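PDB 1Q5N: 3-carboxy-cis,cis-muconate cycloisomerase from Acinetobacter calcoaceticus, which is a mainly helical enzyme of the fumarase/aspartase (lyase) superfamily and assembles from four copies of one chain. Local coordinates for residues D23-S28 with I63-F68; A127-N131 with I184-K188; A161-T165 with S433-N437; V193-G198 with Q225-H231; R301-M306 with E333-L337. One frame throughout, in Å; residues are numbered along the deposited sequence.

Contact 1 (D23-S28 with I63-F68); sequences DRALVS and IDKIDF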
# COMPACT_ATOMS: atom_id res chain seq x y z
N ASP A 23 13.28 -3.55 22.82
CA ASP A 23 14.58 -2.90 22.83
C ASP A 23 15.63 -3.74 23.55
O ASP A 23 16.78 -3.90 23.09
CB ASP A 23 14.48 -1.53 23.52
CG ASP A 23 13.70 -0.51 22.69
OD1 ASP A 23 13.58 -0.68 21.46
OD2 ASP A 23 13.20 0.47 23.27
N ARG A 24 15.21 -4.32 24.66
CA ARG A 24 16.06 -5.12 25.49
C ARG A 24 16.52 -6.39 24.75
O ARG A 24 17.71 -6.71 24.75
CB ARG A 24 15.31 -5.42 26.78
CG ARG A 24 16.16 -5.97 27.87
CD ARG A 24 15.76 -5.43 29.26
NE ARG A 24 16.64 -6.02 30.27
CZ ARG A 24 16.81 -7.35 30.39
NH1 ARG A 24 16.15 -8.19 29.57
NH2 ARG A 24 17.67 -7.83 31.29
N ALA A 25 15.60 -7.11 24.09
CA ALA A 25 16.07 -8.28 23.37
C ALA A 25 16.96 -7.89 22.19
O ALA A 25 17.94 -8.59 21.89
CB ALA A 25 14.88 -9.15 22.87
N LEU A 26 16.64 -6.78 21.52
CA LEU A 26 17.42 -6.37 20.36
C LEU A 26 18.89 -6.16 20.78
O LEU A 26 19.81 -6.70 20.15
CB LEU A 26 16.86 -5.08 19.71
CG LEU A 26 17.76 -4.55 18.56
CD1 LEU A 26 17.80 -5.55 17.39
CD2 LEU A 26 17.29 -3.19 18.12
N VAL A 27 19.09 -5.40 21.86
CA VAL A 27 20.45 -5.15 22.37
C VAL A 27 21.10 -6.48 22.82
O VAL A 27 22.31 -6.66 22.68
CB VAL A 27 20.45 -4.13 23.53
CG1 VAL A 27 21.88 -4.01 24.09
CG2 VAL A 27 19.94 -2.75 23.03
N SER A 28 20.30 -7.41 23.33
CA SER A 28 20.81 -8.71 23.73
C SER A 28 21.40 -9.43 22.54
O SER A 28 22.48 -10.00 22.61
CB SER A 28 19.69 -9.59 24.25
OG SER A 28 19.94 -9.86 25.60
N ILE A 63 24.18 -6.39 29.42
CA ILE A 63 22.81 -5.96 29.30
C ILE A 63 22.35 -5.21 30.53
O ILE A 63 21.60 -4.25 30.43
CB ILE A 63 21.88 -7.14 29.07
CG1 ILE A 63 20.46 -6.63 28.76
CG2 ILE A 63 21.87 -8.06 30.28
CD1 ILE A 63 20.35 -6.05 27.36
N ASP A 64 22.81 -5.63 31.71
CA ASP A 64 22.42 -4.97 32.94
C ASP A 64 23.17 -3.69 33.19
O ASP A 64 22.68 -2.80 33.90
CB ASP A 64 22.59 -5.91 34.12
CG ASP A 64 21.64 -7.08 34.04
OD1 ASP A 64 20.41 -6.81 34.05
OD2 ASP A 64 22.11 -8.24 33.92
N LYS A 65 24.35 -3.58 32.59
CA LYS A 65 25.15 -2.37 32.76
C LYS A 65 24.88 -1.26 31.73
O LYS A 65 25.25 -0.12 31.96
CB LYS A 65 26.63 -2.73 32.72
CG LYS A 65 27.08 -3.69 33.82
CD LYS A 65 28.56 -3.91 33.65
CE LYS A 65 29.13 -4.89 34.62
NZ LYS A 65 30.59 -4.94 34.31
N ILE A 66 24.23 -1.60 30.62
CA ILE A 66 23.92 -0.63 29.58
C ILE A 66 22.84 0.42 29.93
O ILE A 66 21.78 0.07 30.43
CB ILE A 66 23.58 -1.40 28.29
CG1 ILE A 66 24.90 -1.76 27.59
CG2 ILE A 66 22.64 -0.60 27.41
CD1 ILE A 66 24.74 -2.69 26.52
N ASP A 67 23.11 1.69 29.66
CA ASP A 67 22.18 2.80 29.96
C ASP A 67 21.24 3.04 28.77
O ASP A 67 21.63 3.67 27.79
CB ASP A 67 22.95 4.09 30.25
CG ASP A 67 22.04 5.27 30.60
OD1 ASP A 67 20.82 5.06 30.74
OD2 ASP A 67 22.56 6.41 30.75
N PHE A 68 20.00 2.56 28.89
CA PHE A 68 19.06 2.68 27.81
C PHE A 68 18.59 4.08 27.48
O PHE A 68 18.22 4.34 26.34
CB PHE A 68 17.89 1.71 28.02
CG PHE A 68 18.25 0.29 27.67
CD1 PHE A 68 18.92 -0.53 28.59
CD2 PHE A 68 17.95 -0.23 26.41
CE1 PHE A 68 19.29 -1.84 28.24
CE2 PHE A 68 18.32 -1.53 26.05
CZ PHE A 68 18.99 -2.34 26.97
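Apolar packing carries most of this contact, in which the start of helix 23-43 meets the turn that joins helix 62-65 to helix 68-78. Val27 lies at its middle. Its CG2 methyl comes 3.6 Å from CE2 of Phe68, while its CG1 is 4.0 Å from CD1 of Ile66 and 4.1 Å from CD1 of Ile63. A compact beta-branched residue suits this place, because its two methyls can serve different neighbours while staying close to the helix. Ile63 also extends along the backbone, its CD1 lying 3.8 Å from Arg24 O; that oxygen already accepts the helical bond from Ser28 N.

The polar part is looser. The long side chain of Arg24 lays one face of its guanidinium over Ile63, NH2 to CG1 4.0 Å, and brings its edge toward Asp64, NH2 to OD1 4.0 Å. Opposite charges attract at that range, but it is too long for a salt bridge. The Phe68 ring turns its edge to Asp23 O, with CE2 4.1 Å away. Asp67 N-caps the following helix, and Ile66 is where the chain first leaves helical angles.

Helix 82-94 packs against both segments, touching Val27 through Phe85 and Ile66 through Gln88 and Ile92. Helix 110-146 lies against Leu26, and the second subunit adds its Leu7, whose backbone N is bonded by Asp23 OD2.

Contact 2 (A127-N131 with I184-K188); sequences AIVQN and INAIK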
# COMPACT_ATOMS: atom_id res chain seq x y z
N ALA A 127 10.50 -19.68 14.63
CA ALA A 127 10.30 -20.94 15.35
C ALA A 127 8.94 -20.87 16.03
O ALA A 127 8.17 -21.81 15.97
CB ALA A 127 11.46 -21.17 16.43
N ILE A 128 8.65 -19.76 16.69
CA ILE A 128 7.36 -19.61 17.34
C ILE A 128 6.22 -19.60 16.32
O ILE A 128 5.24 -20.33 16.51
CB ILE A 128 7.29 -18.31 18.15
CG1 ILE A 128 8.18 -18.44 19.37
CG2 ILE A 128 5.83 -18.02 18.60
CD1 ILE A 128 8.36 -17.12 20.05
N VAL A 129 6.33 -18.83 15.23
CA VAL A 129 5.27 -18.77 14.23
C VAL A 129 5.06 -20.15 13.60
O VAL A 129 3.92 -20.58 13.38
CB VAL A 129 5.59 -17.73 13.11
CG1 VAL A 129 4.76 -17.99 11.87
CG2 VAL A 129 5.33 -16.34 13.63
N GLN A 130 6.16 -20.85 13.35
CA GLN A 130 6.05 -22.17 12.73
C GLN A 130 5.30 -23.11 13.68
O GLN A 130 4.43 -23.89 13.28
CB GLN A 130 7.43 -22.74 12.40
CG GLN A 130 7.35 -24.17 11.89
CD GLN A 130 8.60 -24.62 11.18
OE1 GLN A 130 9.70 -24.12 11.44
NE2 GLN A 130 8.43 -25.58 10.27
N ASN A 131 5.63 -23.04 14.95
CA ASN A 131 4.95 -23.91 15.86
C ASN A 131 3.44 -23.53 15.94
O ASN A 131 2.60 -24.42 16.07
CB ASN A 131 5.60 -23.86 17.23
CG ASN A 131 4.97 -24.85 18.19
OD1 ASN A 131 4.50 -24.47 19.27
ND2 ASN A 131 4.92 -26.14 17.79
N ILE A 184 7.55 -22.06 4.87
CA ILE A 184 8.46 -21.73 5.96
C ILE A 184 9.74 -22.62 5.88
O ILE A 184 10.85 -22.11 5.93
CB ILE A 184 7.79 -21.91 7.34
CG1 ILE A 184 6.79 -20.78 7.56
CG2 ILE A 184 8.85 -21.99 8.44
CD1 ILE A 184 6.06 -20.81 8.87
N ASN A 185 9.57 -23.93 5.70
CA ASN A 185 10.73 -24.80 5.65
C ASN A 185 11.60 -24.52 4.44
O ASN A 185 12.81 -24.60 4.55
CB ASN A 185 10.33 -26.29 5.67
CG ASN A 185 9.87 -26.74 7.06
OD1 ASN A 185 10.49 -26.39 8.08
ND2 ASN A 185 8.79 -27.52 7.11
N ALA A 186 10.98 -24.21 3.30
CA ALA A 186 11.73 -23.95 2.09
C ALA A 186 12.59 -22.68 2.07
O ALA A 186 13.51 -22.62 1.29
CB ALA A 186 10.79 -23.93 0.91
N ILE A 187 12.32 -21.67 2.89
CA ILE A 187 13.12 -20.44 2.85
C ILE A 187 14.24 -20.40 3.89
O ILE A 187 15.16 -19.58 3.80
CB ILE A 187 12.24 -19.15 3.09
CG1 ILE A 187 11.75 -19.12 4.54
CG2 ILE A 187 11.09 -19.12 2.14
CD1 ILE A 187 11.13 -17.77 4.89
N LYS A 188 14.14 -21.23 4.90
CA LYS A 188 15.16 -21.19 5.96
C LYS A 188 16.63 -21.15 5.53
O LYS A 188 17.39 -20.28 5.97
CB LYS A 188 14.96 -22.34 6.93
CG LYS A 188 13.88 -22.12 7.96
CD LYS A 188 13.51 -23.46 8.55
CE LYS A 188 12.75 -23.33 9.83
NZ LYS A 188 12.21 -24.69 10.19
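Gln130 spans the space between two nearly antiparallel helical segments, and both ends of its amide find partners. Its OE1 accepts a hydrogen bond from Lys188 NZ at 2.9 Å, and its NE2 donates one to Asn185 OD1 at 3.1 Å with an angle of 159°. Lys188 NZ donates in addition to Asn185 OD1 at 3.2 Å, within its own helix, so that OD1 accepts two bonds and the three side chains close a small polar ring. Glutamine suits the place because one amide both gives and takes; its extended chain (chi1 and chi2 both t) gives the length to reach across. Lysine brings a charged donor with several protons, enough to serve two acceptors, Gln130 OE1 across the gap and Asn185 OD1 about one turn back on its own helix.

Beside this network Ile184 CD1 meets Val129 CG1 at 4.3 Å, an apolar pair, and Ile184 CG2 also lies against Gln130 OE1 at 3.8 Å. Helix 235-261 continues this apolar side, with Leu244 against Val129 and Val243 and Ile247 against Ile184.

The segment axes pass 12.0 Å apart at 156°, wide enough that long side chains, rather than close backbone packing, do the joining. Such up-and-down pairing of long helices, here 110-146 and 166-191, is characteristic of the central helical bundle of the fumarase/aspartase superfamily.

Contact 3 (A161-T165 with S433-N437); sequences ALPIT and SYLGN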
# COMPACT_ATOMS: atom_id res chain seq x y z
N ALA A 161 -26.10 -21.32 -1.85
CA ALA A 161 -26.00 -21.93 -3.18
C ALA A 161 -26.30 -23.45 -3.14
O ALA A 161 -27.39 -23.85 -3.56
CB ALA A 161 -24.60 -21.65 -3.80
N LEU A 162 -25.38 -24.28 -2.63
CA LEU A 162 -25.61 -25.73 -2.56
C LEU A 162 -25.01 -26.16 -1.24
O LEU A 162 -24.17 -25.45 -0.67
CB LEU A 162 -24.90 -26.45 -3.69
CG LEU A 162 -25.37 -26.28 -5.14
CD1 LEU A 162 -24.44 -27.14 -6.04
CD2 LEU A 162 -26.86 -26.76 -5.30
N PRO A 163 -25.43 -27.33 -0.72
CA PRO A 163 -24.90 -27.81 0.57
C PRO A 163 -23.42 -28.14 0.50
O PRO A 163 -22.93 -28.51 -0.56
CB PRO A 163 -25.69 -29.11 0.83
CG PRO A 163 -26.83 -29.07 -0.18
CD PRO A 163 -26.24 -28.37 -1.37
N ILE A 164 -22.72 -28.01 1.63
CA ILE A 164 -21.30 -28.48 1.76
C ILE A 164 -21.28 -29.07 3.18
O ILE A 164 -22.37 -29.29 3.74
CB ILE A 164 -20.22 -27.31 1.68
CG1 ILE A 164 -20.47 -26.27 2.80
CG2 ILE A 164 -20.28 -26.66 0.31
CD1 ILE A 164 -19.32 -25.28 2.99
N THR A 165 -20.11 -29.37 3.75
CA THR A 165 -20.07 -29.79 5.17
C THR A 165 -19.06 -28.86 5.84
O THR A 165 -18.16 -28.31 5.19
CB THR A 165 -19.63 -31.26 5.40
OG1 THR A 165 -18.25 -31.41 5.04
CG2 THR A 165 -20.51 -32.25 4.56
N SER A 433 -27.53 -35.87 0.17
CA SER A 433 -27.45 -36.65 -1.04
C SER A 433 -26.83 -35.86 -2.22
O SER A 433 -26.72 -36.37 -3.35
CB SER A 433 -28.84 -37.12 -1.40
OG SER A 433 -29.53 -36.02 -1.98
N TYR A 434 -26.44 -34.60 -1.98
CA TYR A 434 -25.88 -33.82 -3.07
C TYR A 434 -24.58 -33.11 -2.68
O TYR A 434 -24.48 -31.88 -2.79
CB TYR A 434 -26.93 -32.81 -3.54
CG TYR A 434 -26.69 -32.36 -4.95
CD1 TYR A 434 -26.63 -33.30 -5.96
CD2 TYR A 434 -26.58 -31.02 -5.27
CE1 TYR A 434 -26.49 -32.92 -7.26
CE2 TYR A 434 -26.44 -30.62 -6.57
CZ TYR A 434 -26.40 -31.59 -7.57
OH TYR A 434 -26.25 -31.25 -8.89
N LEU A 435 -23.61 -33.90 -2.21
CA LEU A 435 -22.33 -33.39 -1.75
C LEU A 435 -21.16 -33.72 -2.68
O LEU A 435 -20.02 -33.44 -2.35
CB LEU A 435 -22.07 -33.93 -0.35
CG LEU A 435 -23.04 -33.44 0.73
CD1 LEU A 435 -22.84 -34.26 2.03
CD2 LEU A 435 -22.83 -31.95 1.02
N GLY A 436 -21.45 -34.30 -3.84
CA GLY A 436 -20.42 -34.63 -4.80
C GLY A 436 -19.21 -35.35 -4.22
O GLY A 436 -19.36 -36.31 -3.46
N ASN A 437 -17.99 -34.91 -4.54
CA ASN A 437 -16.84 -35.61 -4.00
C ASN A 437 -16.24 -34.93 -2.78
O ASN A 437 -15.03 -35.00 -2.57
CB ASN A 437 -15.77 -35.80 -5.08
CG ASN A 437 -14.90 -34.54 -5.28
OD1 ASN A 437 -15.35 -33.41 -5.05
ND2 ASN A 437 -13.67 -34.75 -5.72
O HOH W 1 -22.73 -29.73 -2.97
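Leu435, Tyr434 and Pro163 bury the most surface where strand 163-165 meets the loop ahead of helix 438-447. In this mainly helical lyase-superfamily fold the strand is an outer one, within the chain, of a three-stranded antiparallel sheet ordered 159-161, 151-156, 163-165. The contact thus joins the region that begins helix 166-191 to the C-terminal part, 268 residues on. Leu435 reaches in with its branched end: CD2 lies 4.0 Å from Pro163 CB and 3.8 Å from Ile164 O, while CD1 is 4.0 Å from Thr165 CG2. A flexible leucine fits well, since its fork can spread over several small surfaces.

Tyr434 uses its ring for packing, CE2 standing 4.0 Å from Leu162 CD1, and its hydroxyl for a hydrogen bond to Glu373, so this buried residue has both its apolar and its polar needs met. Pro163 offers a rigid, apolar ring right after the corner the chain turns at Leu162. Thr165 caps the helix that follows, its OG1 also bonding Arg148 O. Val200 of the third subunit packs against Leu162 and Ile164, placing the contact at a subunit boundary.

Two carbonyls that could not bond each other directly are reconciled by one water, which donates to Pro163 O at 2.7 Å and to Tyr434 O at 2.8 Å.

Contact 4 (V193-G198 with Q225-H231); sequences VAQLGG and QTACTWH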
# COMPACT_ATOMS: atom_id res chain seq x y z
N VAL A 193 20.94 -16.31 7.27
CA VAL A 193 22.36 -16.25 7.02
C VAL A 193 22.92 -15.08 7.79
O VAL A 193 22.20 -14.15 8.11
CB VAL A 193 22.64 -16.06 5.52
CG1 VAL A 193 22.17 -17.26 4.77
CG2 VAL A 193 21.91 -14.79 5.01
N ALA A 194 24.23 -15.12 8.07
CA ALA A 194 24.91 -14.06 8.81
C ALA A 194 25.23 -12.84 7.93
O ALA A 194 25.22 -12.93 6.71
CB ALA A 194 26.22 -14.61 9.40
N GLN A 195 25.49 -11.70 8.55
CA GLN A 195 25.90 -10.53 7.77
C GLN A 195 27.24 -10.04 8.34
O GLN A 195 27.32 -9.63 9.51
CB GLN A 195 24.90 -9.35 7.90
CG GLN A 195 25.27 -8.13 7.05
CD GLN A 195 24.84 -8.27 5.57
OE1 GLN A 195 25.55 -8.84 4.74
NE2 GLN A 195 23.66 -7.73 5.24
N LEU A 196 28.30 -10.10 7.54
CA LEU A 196 29.59 -9.55 8.01
C LEU A 196 30.39 -9.13 6.77
O LEU A 196 30.96 -9.96 6.05
CB LEU A 196 30.38 -10.57 8.84
CG LEU A 196 31.72 -10.01 9.37
CD1 LEU A 196 31.47 -8.93 10.40
CD2 LEU A 196 32.55 -11.13 10.01
N GLY A 197 30.43 -7.83 6.52
CA GLY A 197 31.11 -7.34 5.34
C GLY A 197 31.86 -6.03 5.58
O GLY A 197 32.55 -5.57 4.70
N GLY A 198 31.75 -5.43 6.75
CA GLY A 198 32.46 -4.18 6.96
C GLY A 198 31.87 -3.01 6.19
O GLY A 198 30.90 -3.17 5.41
N GLN A 225 26.10 -18.99 5.52
CA GLN A 225 27.09 -18.03 5.09
C GLN A 225 26.65 -17.65 3.68
O GLN A 225 26.05 -18.47 3.02
CB GLN A 225 28.46 -18.71 5.07
CG GLN A 225 29.60 -17.83 4.63
CD GLN A 225 30.95 -18.59 4.51
OE1 GLN A 225 31.95 -18.01 4.06
NE2 GLN A 225 30.97 -19.89 4.92
N THR A 226 26.90 -16.44 3.22
CA THR A 226 26.49 -16.10 1.88
C THR A 226 27.74 -15.89 1.03
O THR A 226 28.79 -15.62 1.56
CB THR A 226 25.64 -14.78 1.87
OG1 THR A 226 26.43 -13.70 2.37
CG2 THR A 226 24.43 -14.92 2.75
N ALA A 227 27.61 -15.99 -0.28
CA ALA A 227 28.72 -15.80 -1.18
C ALA A 227 29.22 -14.34 -1.13
O ALA A 227 30.42 -14.09 -1.11
CB ALA A 227 28.28 -16.17 -2.64
N CYS A 228 28.33 -13.37 -1.13
CA CYS A 228 28.80 -11.99 -1.05
C CYS A 228 27.99 -11.17 -0.01
O CYS A 228 26.91 -11.58 0.41
CB CYS A 228 28.77 -11.34 -2.45
SG CYS A 228 27.15 -11.42 -3.16
N THR A 229 28.55 -10.05 0.44
CA THR A 229 27.88 -9.20 1.39
C THR A 229 26.48 -8.76 0.85
O THR A 229 26.30 -8.55 -0.34
CB THR A 229 28.75 -7.96 1.65
OG1 THR A 229 30.04 -8.41 2.08
CG2 THR A 229 28.11 -7.05 2.74
N TRP A 230 25.47 -8.66 1.73
CA TRP A 230 24.15 -8.22 1.22
C TRP A 230 23.57 -7.02 2.00
O TRP A 230 22.41 -7.01 2.37
CB TRP A 230 23.15 -9.39 1.17
CG TRP A 230 23.09 -10.15 2.42
CD1 TRP A 230 24.06 -11.00 2.90
CD2 TRP A 230 22.09 -10.08 3.43
NE1 TRP A 230 23.73 -11.44 4.16
CE2 TRP A 230 22.52 -10.89 4.52
CE3 TRP A 230 20.87 -9.40 3.53
CZ2 TRP A 230 21.78 -11.04 5.70
CZ3 TRP A 230 20.12 -9.54 4.70
CH2 TRP A 230 20.58 -10.37 5.78
N HIS A 231 24.41 -6.02 2.23
CA HIS A 231 23.99 -4.79 2.87
C HIS A 231 22.94 -4.08 2.01
O HIS A 231 21.98 -3.52 2.52
CB HIS A 231 25.21 -3.87 3.03
CG HIS A 231 26.14 -4.30 4.13
ND1 HIS A 231 27.47 -3.96 4.16
CD2 HIS A 231 25.92 -5.05 5.23
CE1 HIS A 231 28.04 -4.50 5.22
NE2 HIS A 231 27.12 -5.17 5.89
O HOH W 2 27.42 -14.50 5.36
O HOH W 3 30.78 -10.72 3.66
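Gln195 lays its amide over one face of the Trp230 indole, with OE1 3.2 Å from CD1, and holds the same residue's backbone. The two loops, which flank helix 210-221 in this lyase-superfamily fold, have no regular structure, so side chains and waters do the work of strand pairing. Gln195 OE1 accepts a hydrogen bond from Trp230 N at 3.0 Å, and its NE2 gives a weak one to Trp230 O at 3.2 Å; NE2 also bonds Asp115. Glutamine suits this role because its amide mimics a peptide group.

The indole NE1 makes a weak hydrogen bond to Ala194 O at 3.3 Å, and CZ2 packs 3.8 Å from Val193 CG2, whose methyl also touches Thr226 CG2 at 3.4 Å. Gly197 has to be small, since a CB there would clash with Thr229 OG1. Asp112, on helix 110-146, ties the far end together, bonding His231 NE2 and the backbone N of Gly197 and Gly198.

One water joins Ala194 O, 3.0 Å away, to Thr226 N at 2.9 Å. A second donates to Leu196 O at 2.5 Å and to Thr229 OG1 at 2.9 Å.

Contact 5 (R301-M306 with E333-L337); sequences RVPALM and EIFQL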
# COMPACT_ATOMS: atom_id res chain seq x y z
N ARG A 301 -3.74 -4.33 8.14
CA ARG A 301 -2.44 -3.76 8.40
C ARG A 301 -1.23 -4.45 7.69
O ARG A 301 -0.33 -3.77 7.14
CB ARG A 301 -2.30 -3.73 9.92
CG ARG A 301 -1.28 -2.77 10.53
CD ARG A 301 -1.60 -1.26 10.36
NE ARG A 301 -0.46 -0.41 10.77
CZ ARG A 301 0.26 -0.58 11.90
NH1 ARG A 301 -0.02 -1.58 12.74
NH2 ARG A 301 1.24 0.27 12.25
N VAL A 302 -1.22 -5.80 7.65
CA VAL A 302 -0.11 -6.51 7.04
C VAL A 302 0.03 -6.18 5.55
O VAL A 302 1.16 -5.95 5.08
CB VAL A 302 -0.18 -8.06 7.36
CG1 VAL A 302 0.87 -8.82 6.55
CG2 VAL A 302 0.19 -8.25 8.84
N PRO A 303 -1.09 -6.15 4.77
CA PRO A 303 -0.95 -5.81 3.34
C PRO A 303 -0.33 -4.42 3.16
O PRO A 303 0.48 -4.21 2.21
CB PRO A 303 -2.39 -5.84 2.81
CG PRO A 303 -3.00 -7.00 3.66
CD PRO A 303 -2.46 -6.63 5.07
N ALA A 304 -0.70 -3.47 4.04
CA ALA A 304 -0.12 -2.12 3.97
C ALA A 304 1.37 -2.18 4.31
O ALA A 304 2.16 -1.58 3.63
CB ALA A 304 -0.84 -1.15 4.95
N LEU A 305 1.75 -2.92 5.35
CA LEU A 305 3.17 -3.04 5.70
C LEU A 305 3.98 -3.73 4.56
O LEU A 305 5.20 -3.44 4.40
CB LEU A 305 3.34 -3.82 7.01
CG LEU A 305 2.75 -3.06 8.21
CD1 LEU A 305 2.66 -4.02 9.38
CD2 LEU A 305 3.61 -1.84 8.58
N MET A 306 3.31 -4.59 3.78
CA MET A 306 3.98 -5.27 2.67
C MET A 306 4.41 -4.21 1.64
O MET A 306 5.51 -4.34 1.06
CB MET A 306 3.04 -6.26 1.95
CG MET A 306 2.86 -7.63 2.59
SD MET A 306 4.43 -8.50 2.86
CE MET A 306 4.33 -8.50 4.47
N GLU A 333 6.77 -5.30 13.05
CA GLU A 333 5.31 -5.18 13.14
C GLU A 333 4.65 -6.35 12.40
O GLU A 333 3.68 -6.91 12.91
CB GLU A 333 4.88 -3.83 12.57
CG GLU A 333 3.42 -3.41 12.68
CD GLU A 333 3.00 -3.03 14.09
OE1 GLU A 333 3.92 -2.77 14.90
OE2 GLU A 333 1.77 -2.98 14.40
N ILE A 334 5.18 -6.76 11.23
CA ILE A 334 4.60 -7.87 10.46
C ILE A 334 4.65 -9.17 11.29
O ILE A 334 3.65 -9.87 11.40
CB ILE A 334 5.33 -8.04 9.11
CG1 ILE A 334 5.19 -6.73 8.35
CG2 ILE A 334 4.79 -9.27 8.31
CD1 ILE A 334 5.69 -6.72 6.96
N PHE A 335 5.81 -9.49 11.87
CA PHE A 335 5.92 -10.67 12.73
C PHE A 335 4.93 -10.62 13.92
O PHE A 335 4.25 -11.60 14.25
CB PHE A 335 7.32 -10.76 13.33
CG PHE A 335 8.23 -11.70 12.59
CD1 PHE A 335 8.04 -13.09 12.72
CD2 PHE A 335 9.31 -11.20 11.83
CE1 PHE A 335 8.92 -13.99 12.11
CE2 PHE A 335 10.20 -12.06 11.21
CZ PHE A 335 10.02 -13.47 11.35
N GLN A 336 4.90 -9.49 14.60
CA GLN A 336 4.02 -9.35 15.75
C GLN A 336 2.53 -9.48 15.44
O GLN A 336 1.81 -10.08 16.24
CB GLN A 336 4.29 -8.02 16.44
CG GLN A 336 5.45 -8.09 17.39
CD GLN A 336 5.81 -6.72 17.92
OE1 GLN A 336 6.47 -5.95 17.24
NE2 GLN A 336 5.34 -6.39 19.11
N LEU A 337 2.07 -8.94 14.30
CA LEU A 337 0.66 -9.04 13.91
C LEU A 337 0.33 -10.46 13.47
O LEU A 337 -0.79 -10.96 13.74
CB LEU A 337 0.31 -8.05 12.78
CG LEU A 337 0.29 -6.59 13.24
CD1 LEU A 337 0.40 -5.63 12.10
CD2 LEU A 337 -0.98 -6.34 14.01
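Two helices running nearly antiparallel, their segment axes 10.0 Å apart and crossing at -160°, fit here by interlocking aliphatic side chains. Leu305 is the most prominent bump on its helix. It enters the hollow framed by Glu333, Ile334 and Leu337, with CD1 3.4 Å from Glu333 CG and 3.9 Å from Leu337 CD1, and with CB 3.7 Å from Ile334 CG1. In return Ile334 slides between Val302, Leu305 and Met306: its CG2 lies 4.3 Å from Val302 CG1, and its CD1 reaches 3.3 Å to Met306 CE. Leu337 fills the next gap along, its CB 3.9 Å from Val302 CG2 and its CD1 3.7 Å from Arg301 CG. Leucine and isoleucine supply branched ends that fill such hollows, and the pliable methionine follows the shape left over.

One side of the contact is polar. Arg301 NH1 forms a salt bridge to Glu333 OE2 at 2.8 Å, while the aliphatic part of the arginine rests on Leu337. Glu333 OE2 is also bonded by Tyr13 OH, so this carboxylate oxygen has two partners. Pro303 kinks its helix, since its N can give no bond to the turn before.

Helix 235-261 backs the pair, with Ala241 touching Met306 and Leu244 touching Ile334. Leu329 and Arg301 of the second subunit pack on Arg301 and Leu305, and Tyr310 of the third subunit packs on Pro303 and Met306, setting these helices within the intersubunit bundle.

The five contacts are strung along an elongated chain. Contacts 2 and 5 lie near its middle, each centred about 10 Å from the chain's centre, with about 17 Å between their centres and nearest atoms about 4 Å apart; helix 235-261 touches both, through Leu244 in each case. Contacts 1 and 4 sit toward one end, about 25 Å apart between centres, and helix 110-146 runs by both before carrying one half of contact 2. Contact 3 lies across the chain's centre from them, centre to centre about 58 Å from contact 1 and about 54 Å from contact 4. Contacts 1 and 5 meet the second subunit, and contacts 3, 4 and 5 the third, so both ends and the middle share in the tetramer.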